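Local coordinates for protein rusticyanin (Thiobacillus ferrooxidans, PDB 2CAL) that carries electrons from cytochrome c552 to an A-type oxidase in the periplasm, using a single bound copper ion, at residues A[3-9]-A[118-124]; A[21-25]-A[55-59]; A[28-34]-A[61-66]; A[77-82]-A[111-115]; A[95-101]-A[138-144]. The protein carries 1 engineered substitution. All blocks are in the same frame, centred on the assembly; numbering follows the deposited sequence. Where two conformers were deposited one is given.

Contact 1: residues A[3-9]-A[118-124]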
# COMPACT_ATOMS: atom_id res chain seq x y z
N ASP A 3 10.54 3.74 6.12
CA ASP A 3 11.26 3.66 4.86
C ASP A 3 11.07 4.99 4.14
O ASP A 3 9.95 5.36 3.74
CB ASP A 3 10.72 2.50 4.03
CG ASP A 3 11.24 2.45 2.60
OD1 ASP A 3 12.24 3.13 2.28
OD2 ASP A 3 10.60 1.65 1.84
N THR A 4 12.19 5.68 3.91
CA THR A 4 12.15 6.99 3.28
C THR A 4 13.16 7.01 2.13
O THR A 4 13.62 8.07 1.71
CB THR A 4 12.50 8.13 4.24
OG1 THR A 4 13.80 7.85 4.82
CG2 THR A 4 11.47 8.25 5.36
N THR A 5 13.48 5.85 1.58
CA THR A 5 14.34 5.76 0.40
C THR A 5 13.58 5.36 -0.86
O THR A 5 12.88 4.35 -0.82
CB THR A 5 15.43 4.72 0.70
OG1 THR A 5 16.14 5.14 1.88
CG2 THR A 5 16.47 4.74 -0.41
N TRP A 6 13.73 6.12 -1.91
CA TRP A 6 12.86 6.03 -3.06
C TRP A 6 13.69 5.93 -4.34
O TRP A 6 14.77 6.48 -4.46
CB TRP A 6 11.92 7.22 -3.19
CG TRP A 6 11.07 7.36 -1.94
CD1 TRP A 6 11.47 8.02 -0.80
CD2 TRP A 6 9.77 6.84 -1.70
NE1 TRP A 6 10.46 7.92 0.13
CE2 TRP A 6 9.40 7.22 -0.38
CE3 TRP A 6 8.85 6.11 -2.47
CZ2 TRP A 6 8.17 6.87 0.17
CZ3 TRP A 6 7.61 5.75 -1.92
CH2 TRP A 6 7.29 6.16 -0.59
N LYS A 7 13.14 5.23 -5.33
CA LYS A 7 13.66 5.13 -6.68
C LYS A 7 12.60 5.71 -7.63
O LYS A 7 11.46 5.97 -7.25
CB LYS A 7 14.04 3.69 -6.99
CG LYS A 7 15.18 3.10 -6.23
CD LYS A 7 15.52 1.67 -6.65
CE LYS A 7 15.27 0.72 -5.50
NZ LYS A 7 16.02 -0.56 -5.59
N GLU A 8 12.97 5.93 -8.90
CA GLU A 8 12.01 6.47 -9.86
C GLU A 8 11.76 5.50 -11.01
O GLU A 8 12.71 4.83 -11.43
CB GLU A 8 12.52 7.82 -10.42
CG GLU A 8 12.54 8.87 -9.28
CD GLU A 8 11.21 9.49 -8.87
OE1 GLU A 8 10.25 9.46 -9.69
OE2 GLU A 8 11.07 10.05 -7.74
N ALA A 9 10.55 5.39 -11.48
CA ALA A 9 10.13 4.45 -12.50
C ALA A 9 9.38 5.16 -13.60
O ALA A 9 8.56 6.02 -13.35
CB ALA A 9 9.23 3.37 -11.92
N LYS A 118 8.11 10.44 -14.51
CA LYS A 118 8.42 9.27 -13.68
C LYS A 118 7.65 9.31 -12.35
O LYS A 118 7.02 10.33 -12.00
CB LYS A 118 9.93 9.17 -13.48
CG LYS A 118 10.53 8.76 -14.86
CD LYS A 118 12.03 8.66 -14.68
CE LYS A 118 12.62 10.05 -14.36
NZ LYS A 118 14.11 9.89 -14.63
N PHE A 119 7.70 8.20 -11.65
CA PHE A 119 6.94 7.92 -10.45
C PHE A 119 7.86 7.37 -9.39
O PHE A 119 8.66 6.46 -9.67
CB PHE A 119 5.80 6.94 -10.76
CG PHE A 119 4.88 7.44 -11.85
CD1 PHE A 119 5.13 7.03 -13.16
CD2 PHE A 119 3.87 8.34 -11.58
CE1 PHE A 119 4.33 7.55 -14.17
CE2 PHE A 119 3.06 8.80 -12.59
CZ PHE A 119 3.29 8.39 -13.90
N GLY A 120 7.73 7.86 -8.18
CA GLY A 120 8.53 7.31 -7.07
C GLY A 120 7.95 6.01 -6.54
O GLY A 120 6.74 5.79 -6.47
N TYR A 121 8.87 5.12 -6.13
CA TYR A 121 8.46 3.86 -5.52
C TYR A 121 9.56 3.44 -4.53
O TYR A 121 10.70 3.89 -4.54
CB TYR A 121 8.18 2.78 -6.57
CG TYR A 121 9.43 2.21 -7.18
CD1 TYR A 121 10.11 2.84 -8.21
CD2 TYR A 121 9.94 1.00 -6.71
CE1 TYR A 121 11.26 2.29 -8.77
CE2 TYR A 121 11.09 0.47 -7.27
CZ TYR A 121 11.75 1.10 -8.29
OH TYR A 121 12.89 0.49 -8.78
N THR A 122 9.15 2.50 -3.67
CA THR A 122 10.04 1.92 -2.66
C THR A 122 9.61 0.50 -2.32
O THR A 122 8.51 0.06 -2.66
CB THR A 122 10.06 2.81 -1.40
OG1 THR A 122 11.17 2.40 -0.57
CG2 THR A 122 8.81 2.75 -0.58
N ASP A 123 10.54 -0.20 -1.71
CA ASP A 123 10.33 -1.57 -1.25
C ASP A 123 10.65 -1.66 0.24
O ASP A 123 11.67 -1.13 0.67
CB ASP A 123 11.22 -2.52 -2.04
CG ASP A 123 10.67 -2.85 -3.41
OD1 ASP A 123 9.85 -3.81 -3.49
OD2 ASP A 123 11.10 -2.15 -4.33
N PHE A 124 9.83 -2.39 0.97
CA PHE A 124 10.19 -2.71 2.37
C PHE A 124 9.74 -4.16 2.67
O PHE A 124 8.86 -4.68 1.98
CB PHE A 124 9.63 -1.71 3.34
CG PHE A 124 8.15 -1.64 3.48
CD1 PHE A 124 7.46 -2.46 4.34
CD2 PHE A 124 7.40 -0.73 2.74
CE1 PHE A 124 6.07 -2.38 4.45
CE2 PHE A 124 6.03 -0.66 2.85
CZ PHE A 124 5.33 -1.48 3.70
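The hydroxyl of T122 is wedged between two acceptors of segment 3-9: its OG1 lies 2.6 Å from both D3 OD2 and T5 O, with a single proton to share between them. An Asx turn prepares this site, the other carboxylate oxygen of D3, OD1, accepting from T5 N at 3.1 Å. Further on, the two segments pair as antiparallel strands. K7 and Y121 form a hydrogen-bonded pair, with K7 N reaching Y121 O at 2.9 Å; A9 and F119 form the next, with A9 N giving to F119 O at 2.8 Å. Between them E8 and G120 are a non-hydrogen-bonded pair, and the E8 chain bends at chi2 (-77°) to fold its carboxylate back over the glycine. T122 also has an apolar side: chi1 near trans (-166°) swings OG1 toward D3 and leaves methyl CG2 over one face of the W6 ring, 3.8 Å from the centroid of the six-membered ring. Among the residues of the other side of the sheet, A9 CB touches Y121 CD1 at 3.8 Å. Strand 7-9 is thereby added to the margin of a cupredoxin sheet, with strand 119-126 between it and strand 70-77. W6 leans on F75 of that third strand and on S111 and P112, while V14 and M17 of helix 11-18 cover A9, F119 and Y121.

Contact 2: residues A[21-25]-A[55-59]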
# COMPACT_ATOMS: atom_id res chain seq x y z
N ASP A 21 2.46 -8.57 -8.24
CA ASP A 21 1.68 -8.92 -7.06
C ASP A 21 1.31 -10.40 -7.16
O ASP A 21 0.68 -10.85 -8.12
CB ASP A 21 0.47 -8.02 -6.95
CG ASP A 21 -0.32 -8.30 -5.71
OD1 ASP A 21 -1.14 -9.26 -5.68
OD2 ASP A 21 -0.10 -7.59 -4.66
N THR A 22 1.64 -11.15 -6.11
CA THR A 22 1.43 -12.61 -6.12
C THR A 22 0.10 -13.03 -5.52
O THR A 22 -0.12 -14.24 -5.26
CB THR A 22 2.64 -13.34 -5.52
OG1 THR A 22 2.80 -12.94 -4.12
CG2 THR A 22 3.96 -13.06 -6.21
N GLY A 23 -0.84 -12.12 -5.29
CA GLY A 23 -2.14 -12.46 -4.73
C GLY A 23 -3.11 -13.06 -5.71
O GLY A 23 -2.92 -12.97 -6.94
N LYS A 24 -4.19 -13.67 -5.21
CA LYS A 24 -5.28 -14.23 -5.95
C LYS A 24 -6.54 -13.51 -5.51
O LYS A 24 -6.79 -13.41 -4.31
CB LYS A 24 -5.38 -15.76 -5.69
CG LYS A 24 -6.46 -16.47 -6.50
CD LYS A 24 -6.50 -17.97 -6.14
CE LYS A 24 -7.59 -18.68 -6.92
N VAL A 25 -7.31 -12.97 -6.44
CA VAL A 25 -8.48 -12.17 -6.21
C VAL A 25 -9.77 -12.94 -6.18
O VAL A 25 -10.08 -13.76 -7.04
CB VAL A 25 -8.58 -11.06 -7.29
CG1 VAL A 25 -9.85 -10.27 -7.04
CG2 VAL A 25 -7.36 -10.15 -7.35
N VAL A 55 -4.38 -2.55 -5.34
CA VAL A 55 -3.54 -3.74 -5.18
C VAL A 55 -4.17 -4.81 -6.07
O VAL A 55 -5.35 -5.11 -5.93
CB VAL A 55 -3.47 -4.25 -3.72
CG1 VAL A 55 -2.60 -5.51 -3.62
CG2 VAL A 55 -2.91 -3.18 -2.79
N HIS A 56 -3.36 -5.34 -6.98
CA HIS A 56 -3.82 -6.39 -7.91
C HIS A 56 -5.06 -5.92 -8.66
O HIS A 56 -6.02 -6.64 -8.91
CB HIS A 56 -4.08 -7.74 -7.18
CG HIS A 56 -3.80 -8.93 -8.08
ND1 HIS A 56 -2.71 -9.71 -7.87
CD2 HIS A 56 -4.40 -9.37 -9.18
CE1 HIS A 56 -2.66 -10.66 -8.82
NE2 HIS A 56 -3.69 -10.47 -9.62
N ASP A 57 -5.06 -4.62 -9.04
CA ASP A 57 -6.09 -3.98 -9.81
C ASP A 57 -7.42 -3.81 -9.08
O ASP A 57 -8.43 -3.50 -9.72
CB ASP A 57 -6.36 -4.71 -11.14
CG ASP A 57 -6.68 -3.73 -12.25
OD1 ASP A 57 -6.14 -2.61 -12.29
OD2 ASP A 57 -7.50 -4.15 -13.08
N LYS A 58 -7.42 -3.96 -7.76
CA LYS A 58 -8.61 -3.79 -6.93
C LYS A 58 -8.44 -2.56 -6.02
O LYS A 58 -7.34 -2.24 -5.60
CB LYS A 58 -8.88 -5.01 -6.04
CG LYS A 58 -9.07 -6.33 -6.82
CD LYS A 58 -10.28 -6.24 -7.77
CE LYS A 58 -11.60 -6.09 -7.04
NZ LYS A 58 -12.74 -5.86 -7.97
N LYS A 59 -9.53 -1.89 -5.72
CA LYS A 59 -9.57 -0.70 -4.86
C LYS A 59 -9.66 -1.12 -3.39
O LYS A 59 -10.62 -1.76 -2.95
CB LYS A 59 -10.77 0.19 -5.21
CG LYS A 59 -10.90 1.48 -4.41
CD LYS A 59 -12.21 2.24 -4.59
CE LYS A 59 -13.24 1.76 -3.58
NZ LYS A 59 -13.60 2.81 -2.58
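H56 and D21 are joined by a His-carboxylate hydrogen bond: H56 ND1 donates to D21 OD1 at 2.7 Å, almost straight at 170°. The acceptor lies in the plane of the imidazole, but the carboxylate stands nearly upright to the ring, the two planes 82° apart, and the ring N-H comes in on the anti side of OD1, somewhat out of the carboxylate plane. The D21 side chain extends from its backbone N in a trans arrangement (chi1 -177°), which carries OD1 to the ring and also lets it take G23 N at 2.9 Å. These two donors arrive from opposite faces of the carboxylate. OD2 is bonded to Y32 OH and V40 N and lies 3.4 Å from V55 CG1; so many donors probably stabilise the ionised form. Apolar branches complete the fit. V25 directs one methyl, CG2, obliquely at H56 CD2 (3.6 Å), and the other, CG1, against K58 CG at 4.0 Å, where the lysine chain bends at chi2 and chi3. G23 O comes to 3.0 Å from H56 CE1. The geometry is that of an Asx turn, D21 to G23, docked on the type I' turn of a tight β hairpin, V55 to K58. It ties together the edges of the two sheets of the cupredoxin sandwich, where strands 24-26 and 58-59 are outermost.

Contact 3: residues A[28-34]-A[61-66]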
# COMPACT_ATOMS: atom_id res chain seq x y z
N ASP A 28 -13.51 -8.46 -3.36
CA ASP A 28 -12.61 -7.39 -2.92
C ASP A 28 -11.59 -7.88 -1.91
O ASP A 28 -11.07 -7.17 -1.06
CB ASP A 28 -13.37 -6.24 -2.29
CG ASP A 28 -14.10 -5.36 -3.29
OD1 ASP A 28 -13.51 -5.17 -4.37
OD2 ASP A 28 -15.18 -4.87 -2.92
N THR A 29 -11.24 -9.15 -2.02
CA THR A 29 -10.18 -9.76 -1.23
C THR A 29 -9.06 -10.31 -2.11
O THR A 29 -9.33 -10.97 -3.12
CB THR A 29 -10.79 -10.91 -0.37
OG1 THR A 29 -11.75 -10.33 0.53
CG2 THR A 29 -9.64 -11.54 0.38
N VAL A 30 -7.85 -10.09 -1.67
CA VAL A 30 -6.65 -10.56 -2.36
C VAL A 30 -5.89 -11.52 -1.42
O VAL A 30 -5.45 -11.07 -0.34
CB VAL A 30 -5.70 -9.45 -2.84
CG1 VAL A 30 -4.48 -10.00 -3.57
CG2 VAL A 30 -6.43 -8.44 -3.74
N THR A 31 -5.74 -12.78 -1.81
CA THR A 31 -5.15 -13.80 -0.92
C THR A 31 -3.76 -14.19 -1.37
O THR A 31 -3.57 -14.52 -2.55
CB THR A 31 -6.08 -15.04 -0.89
OG1 THR A 31 -7.35 -14.68 -0.30
CG2 THR A 31 -5.56 -16.15 0.00
N TYR A 32 -2.81 -14.20 -0.48
CA TYR A 32 -1.41 -14.51 -0.71
C TYR A 32 -1.01 -15.85 -0.08
O TYR A 32 -1.71 -16.32 0.82
CB TYR A 32 -0.48 -13.41 -0.15
CG TYR A 32 -0.78 -12.05 -0.75
CD1 TYR A 32 -1.78 -11.23 -0.35
CD2 TYR A 32 0.03 -11.58 -1.82
CE1 TYR A 32 -2.04 -9.99 -0.92
CE2 TYR A 32 -0.22 -10.33 -2.42
CZ TYR A 32 -1.24 -9.56 -1.96
OH TYR A 32 -1.53 -8.33 -2.50
N SER A 33 0.04 -16.46 -0.60
CA SER A 33 0.47 -17.79 -0.17
C SER A 33 1.95 -17.94 -0.46
O SER A 33 2.52 -17.33 -1.34
CB SER A 33 -0.33 -18.87 -0.87
OG SER A 33 -0.23 -18.72 -2.28
N GLY A 34 2.64 -18.82 0.29
CA GLY A 34 4.04 -19.10 0.17
C GLY A 34 4.90 -18.57 1.30
O GLY A 34 4.38 -17.90 2.22
N PRO A 61 -8.51 -3.37 -1.41
CA PRO A 61 -8.96 -4.71 -1.07
C PRO A 61 -8.43 -5.15 0.27
O PRO A 61 -7.40 -4.68 0.79
CB PRO A 61 -8.39 -5.56 -2.21
CG PRO A 61 -7.10 -4.86 -2.53
CD PRO A 61 -7.46 -3.38 -2.44
N THR A 62 -9.12 -6.12 0.86
CA THR A 62 -8.60 -6.75 2.06
C THR A 62 -7.55 -7.79 1.67
O THR A 62 -7.77 -8.63 0.79
CB THR A 62 -9.73 -7.39 2.86
OG1 THR A 62 -10.61 -6.32 3.27
CG2 THR A 62 -9.23 -8.15 4.08
N LEU A 63 -6.36 -7.68 2.27
CA LEU A 63 -5.26 -8.62 1.99
C LEU A 63 -5.24 -9.76 2.98
O LEU A 63 -5.15 -9.48 4.19
CB LEU A 63 -3.93 -7.91 1.98
CG LEU A 63 -3.86 -6.54 1.26
CD1 LEU A 63 -2.42 -6.01 1.30
CD2 LEU A 63 -4.35 -6.68 -0.17
N GLU A 64 -5.28 -10.98 2.52
CA GLU A 64 -5.22 -12.18 3.39
C GLU A 64 -3.84 -12.77 3.27
O GLU A 64 -3.40 -13.25 2.19
CB GLU A 64 -6.31 -13.16 2.98
CG GLU A 64 -7.70 -12.60 3.18
CD GLU A 64 -8.26 -12.68 4.60
OE1 GLU A 64 -7.67 -13.35 5.49
OE2 GLU A 64 -9.33 -12.09 4.84
N ILE A 65 -3.06 -12.72 4.33
CA ILE A 65 -1.66 -13.11 4.38
C ILE A 65 -1.43 -14.25 5.35
O ILE A 65 -1.97 -14.20 6.46
CB ILE A 65 -0.77 -11.90 4.72
CG1 ILE A 65 -0.86 -10.88 3.55
CG2 ILE A 65 0.67 -12.25 5.08
CD1 ILE A 65 -0.14 -9.59 3.90
N PRO A 66 -0.70 -15.29 5.01
CA PRO A 66 -0.51 -16.41 5.96
C PRO A 66 0.44 -15.97 7.07
O PRO A 66 1.47 -15.37 6.86
CB PRO A 66 0.13 -17.53 5.15
CG PRO A 66 0.38 -17.00 3.80
CD PRO A 66 0.00 -15.55 3.75
O HOH W 1 -12.68 -6.20 1.42
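T62 presents both backbone groups to segment 28-34: its N donates to D28 O at 2.9 Å, and its O receives V30 N. The ladder continues with E64, whose N gives to V30 O and whose O takes Y32 N at 2.9 Å, so the facing amides of two parallel strands are all used. D28 O has a second donor, a water at 3.1 Å that also bonds T62 OG1 at 2.8 Å. The carbonyl of P61 is taken by Y135 OH, and the Y32 hydroxyl by D21, both outside the two segments. With CG anti to its carbonyl carbon (chi1 -57°), the Y32 ring lies with E64 O in plane at its edge and with CE1 4.0 Å from L63 CB. V30 CG2 and P61 CB lie alongside each other at 3.8 Å. On the more exposed face the E64 chain, bent at chi2, sets its CG 3.6 Å from T29 CG2, and its CB lies 3.8 Å from T31 OG1. L63 and I65 turn their backbone bonds the other way, to strand 148-153, making 62-65 the strand between 29-31 and 148-153. The buried Y32 and L63 pack on V39 and V55 of the opposing sheet.

Contact 4: residues A[77-82]-A[111-115]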
# COMPACT_ATOMS: atom_id res chain seq x y z
N ASN A 77 3.80 5.53 -6.03
CA ASN A 77 2.87 6.65 -6.06
C ASN A 77 2.66 7.15 -7.49
O ASN A 77 3.54 7.84 -8.03
CB ASN A 77 3.37 7.81 -5.19
CG ASN A 77 2.49 9.03 -5.23
OD1 ASN A 77 2.97 10.18 -4.97
ND2 ASN A 77 1.25 8.88 -5.58
N THR A 78 1.51 6.85 -8.05
CA THR A 78 1.17 7.28 -9.40
C THR A 78 0.28 8.53 -9.44
O THR A 78 -0.14 8.94 -10.51
CB THR A 78 0.45 6.13 -10.18
OG1 THR A 78 -0.57 5.51 -9.37
CG2 THR A 78 1.52 5.08 -10.52
N ASN A 79 -0.02 9.16 -8.32
CA ASN A 79 -1.02 10.24 -8.29
C ASN A 79 -0.37 11.61 -8.38
O ASN A 79 0.27 12.08 -7.46
CB ASN A 79 -1.85 10.09 -7.02
CG ASN A 79 -3.09 10.91 -7.03
OD1 ASN A 79 -3.71 11.27 -8.06
ND2 ASN A 79 -3.50 11.30 -5.87
N LYS A 80 -0.52 12.22 -9.58
CA LYS A 80 0.13 13.52 -9.81
C LYS A 80 -0.36 14.57 -8.82
O LYS A 80 -1.54 14.63 -8.49
CB LYS A 80 -0.09 13.94 -11.25
CG LYS A 80 0.65 13.02 -12.25
CD LYS A 80 0.59 13.48 -13.70
CE LYS A 80 1.38 12.61 -14.67
NZ LYS A 80 0.97 12.80 -16.10
N GLY A 81 0.63 15.32 -8.31
CA GLY A 81 0.37 16.37 -7.33
C GLY A 81 0.33 15.98 -5.87
O GLY A 81 0.18 16.88 -5.05
N PHE A 82 0.46 14.67 -5.58
CA PHE A 82 0.34 14.20 -4.21
C PHE A 82 1.55 13.42 -3.76
O PHE A 82 2.29 12.88 -4.62
CB PHE A 82 -0.92 13.34 -4.05
CG PHE A 82 -2.19 14.15 -4.22
CD1 PHE A 82 -2.68 14.42 -5.47
CD2 PHE A 82 -2.83 14.63 -3.13
CE1 PHE A 82 -3.82 15.18 -5.63
CE2 PHE A 82 -4.00 15.39 -3.23
CZ PHE A 82 -4.45 15.66 -4.50
N SER A 111 5.82 9.89 -0.06
CA SER A 111 6.51 9.60 -1.32
C SER A 111 6.83 10.86 -2.11
O SER A 111 6.14 11.89 -1.99
CB SER A 111 5.60 8.72 -2.19
OG SER A 111 4.37 9.34 -2.50
N PRO A 112 7.83 10.79 -3.00
CA PRO A 112 8.03 11.87 -3.97
C PRO A 112 6.76 12.04 -4.79
O PRO A 112 6.07 11.08 -5.19
CB PRO A 112 9.17 11.36 -4.90
CG PRO A 112 9.86 10.25 -4.13
CD PRO A 112 8.81 9.70 -3.20
N VAL A 113 6.47 13.30 -5.14
CA VAL A 113 5.37 13.58 -6.06
C VAL A 113 5.82 13.17 -7.45
O VAL A 113 7.03 13.31 -7.79
CB VAL A 113 5.02 15.07 -5.98
CG1 VAL A 113 4.79 15.47 -4.50
CG2 VAL A 113 6.04 16.01 -6.59
N PRO A 114 4.94 12.69 -8.32
CA PRO A 114 5.39 12.36 -9.71
C PRO A 114 6.06 13.55 -10.38
O PRO A 114 5.58 14.70 -10.21
CB PRO A 114 4.11 11.94 -10.38
CG PRO A 114 3.29 11.37 -9.27
CD PRO A 114 3.55 12.30 -8.10
N LYS A 115 7.13 13.35 -11.10
CA LYS A 115 7.91 14.42 -11.74
C LYS A 115 8.71 13.87 -12.89
O LYS A 115 9.11 12.72 -12.90
CB LYS A 115 8.88 15.03 -10.73
CG LYS A 115 9.70 16.14 -11.30
CD LYS A 115 10.77 16.56 -10.31
CE LYS A 115 11.57 15.35 -9.81
NZ LYS A 115 12.95 15.80 -9.43
O HOH W 2 5.63 9.64 -7.57
O HOH W 3 2.98 15.45 -9.95
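P114 lays its ring against N77 and the type II turn N79-F82, its CD 3.3 Å from N79 O and its CG 3.7 Å from N77 O, while CB meets the side-chain carbon K80 CG at 4.1 Å. Two waters bridge the backbones. One donates to both N77 O and P112 O, each at 2.8 Å; the other accepts from G81 N and donates to P114 O at 2.7 Å. A CA-H...O contact, V113 CA to F82 O at 3.5 Å, adds a weaker link. The side chain of N77 puts its amide among S111 OG, P112 O and F82 O. Replacing N77 by alanine would remove this amide and is likely to open a gap between the two loops, leaving those oxygens without it. S111 OG also bonds the carbonyl of the copper ligand H84. With waters donating to the carbonyls of N77, P112 and P114, the loops meet largely through water and the packing of the proline ring.

Contact 5: residues A[95-101]-A[138-144]. Engineered in segment 138-144: M142 (natural residue His).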
# COMPACT_ATOMS: atom_id res chain seq x y z
N TYR A 95 -10.60 7.19 10.67
CA TYR A 95 -9.40 8.00 10.88
C TYR A 95 -9.72 9.48 10.86
O TYR A 95 -10.52 9.95 10.06
CB TYR A 95 -8.39 7.66 9.75
CG TYR A 95 -8.03 6.19 9.76
CD1 TYR A 95 -8.54 5.30 8.80
CD2 TYR A 95 -7.20 5.68 10.73
CE1 TYR A 95 -8.20 3.95 8.85
CE2 TYR A 95 -6.84 4.34 10.81
CZ TYR A 95 -7.34 3.51 9.82
OH TYR A 95 -7.05 2.16 9.85
N ALA A 96 -9.04 10.19 11.76
CA ALA A 96 -9.09 11.63 11.81
C ALA A 96 -8.44 12.25 10.60
O ALA A 96 -7.66 11.57 9.90
CB ALA A 96 -8.40 12.12 13.10
N VAL A 97 -8.71 13.53 10.32
CA VAL A 97 -8.00 14.27 9.26
C VAL A 97 -6.50 14.14 9.43
O VAL A 97 -5.75 13.96 8.45
CB VAL A 97 -8.46 15.74 9.26
CG1 VAL A 97 -7.51 16.62 8.48
CG2 VAL A 97 -9.89 15.81 8.74
N MET A 98 -5.99 14.23 10.65
CA MET A 98 -4.60 13.87 10.97
C MET A 98 -4.62 12.53 11.67
O MET A 98 -4.78 12.49 12.88
CB MET A 98 -3.85 15.00 11.67
CG MET A 98 -3.35 15.99 10.61
SD MET A 98 -2.36 17.33 11.29
CE MET A 98 -1.87 18.16 9.77
N PRO A 99 -4.51 11.40 10.95
CA PRO A 99 -4.72 10.12 11.64
C PRO A 99 -3.73 9.87 12.78
O PRO A 99 -2.53 10.09 12.70
CB PRO A 99 -4.44 9.11 10.54
CG PRO A 99 -4.68 9.80 9.24
CD PRO A 99 -4.23 11.24 9.54
N VAL A 100 -4.27 9.33 13.85
CA VAL A 100 -3.48 8.91 15.01
C VAL A 100 -3.29 7.38 14.93
O VAL A 100 -4.17 6.60 15.31
CB VAL A 100 -4.12 9.41 16.30
CG1 VAL A 100 -3.18 9.12 17.46
CG2 VAL A 100 -4.44 10.90 16.24
N ILE A 101 -2.13 6.96 14.40
CA ILE A 101 -1.96 5.53 14.04
C ILE A 101 -0.68 4.95 14.57
O ILE A 101 -0.32 3.80 14.30
CB ILE A 101 -2.05 5.35 12.50
CG1 ILE A 101 -0.93 6.06 11.74
CG2 ILE A 101 -3.47 5.68 12.04
CD1 ILE A 101 -0.81 5.61 10.26
N GLN A 138 -1.07 8.74 5.28
CA GLN A 138 -1.01 9.78 6.32
C GLN A 138 -1.14 11.21 5.80
O GLN A 138 -1.10 12.13 6.60
CB GLN A 138 0.35 9.68 7.05
CG GLN A 138 0.41 8.48 8.00
CD GLN A 138 1.60 8.62 8.93
OE1 GLN A 138 2.80 8.46 8.69
NE2 GLN A 138 1.22 8.91 10.16
N ILE A 139 -1.28 11.41 4.49
CA ILE A 139 -1.51 12.81 4.02
C ILE A 139 -2.79 13.30 4.64
O ILE A 139 -3.80 12.61 4.53
CB ILE A 139 -1.53 12.86 2.49
CG1 ILE A 139 -0.19 12.56 1.84
CG2 ILE A 139 -2.08 14.22 2.06
CD1 ILE A 139 0.86 13.64 1.96
N PRO A 140 -2.83 14.50 5.27
CA PRO A 140 -4.07 14.93 5.92
C PRO A 140 -5.30 14.85 5.07
O PRO A 140 -5.29 15.25 3.89
CB PRO A 140 -3.73 16.40 6.30
CG PRO A 140 -2.25 16.28 6.60
CD PRO A 140 -1.70 15.41 5.47
N GLY A 141 -6.34 14.24 5.62
CA GLY A 141 -7.66 14.07 5.06
C GLY A 141 -7.87 12.82 4.23
O GLY A 141 -9.02 12.48 3.95
N MET A 142 -6.79 12.17 3.80
CA MET A 142 -6.98 11.07 2.87
C MET A 142 -7.59 9.81 3.49
O MET A 142 -8.54 9.24 2.96
CB MET A 142 -5.64 10.70 2.24
CG MET A 142 -5.02 11.80 1.37
SD MET A 142 -5.93 12.30 -0.08
CE MET A 142 -6.82 13.76 0.47
N ALA A 143 -7.06 9.40 4.65
CA ALA A 143 -7.65 8.23 5.34
C ALA A 143 -9.07 8.52 5.77
O ALA A 143 -9.90 7.63 5.72
CB ALA A 143 -6.74 7.87 6.50
N ALA A 144 -9.38 9.74 6.19
CA ALA A 144 -10.71 10.15 6.59
C ALA A 144 -11.69 10.06 5.47
O ALA A 144 -12.88 9.93 5.69
CB ALA A 144 -10.63 11.60 7.10
O HOH W 4 -11.62 6.94 7.92
O HOH W 5 -7.19 11.49 7.12
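The methyl of A143 plugs the middle of the contact, 3.7 Å from Y95 CB and 3.9 Å from P99 CG. Segment 138-144 is part of the cupredoxin copper loop, which runs between strands 131-136 and 148-153 from ligand C137 to ligand M147. Y95 also rests on V136 and Y134, and its OH bonds the carbonyl of K91. To one side I101, its CG1 between the backbone N and carbonyl carbon (chi1 63°), turns CD1 against the aliphatic part of Q138, 3.9 Å from CG. A glycine in place of Q138 takes away the side chain that covers I101 CD1, and the methyl would probably be left freer to shift. To the other side the methyl of A144 lies 3.4 Å from Y95 O. The engineered M142, histidine in the natural protein, makes no contact with segment 95-101. At the polar edge one water accepts from Y95 N and donates to A143 O, 2.9 Å from each, and another accepts from A144 N at 3.0 Å and lies 2.8 Å from A96 O. The direct bond is backbone to backbone: G141 N gives to V97 O at 2.9 Å, lying in the carbonyl plane on a lone pair.

Overall arrangement
Contacts 2 and 3 are neighbours, with centres 8 Å apart, joined by strands 24-26 and 29-31 lying side by side in one sheet. Contacts 1 and 4 also touch, centres 11 Å apart: G120 pairs with N77, and W6 packs on S111 and P112. The centres of these two groups lie 20 to 26 Å apart, while contact 5 touches none of the others, its centre 18 Å from that of contact 4 and the nearest atoms about 5 Å apart. Along the chain contacts 2, 3 and 4 fall between the segments of contact 1, and contact 5 interlocks with contacts 1 and 4. Contacts 1 and 2 involve edge strands, contact 3 pairs two inner strands of one sheet, and contacts 4 and 5 join loops near the copper.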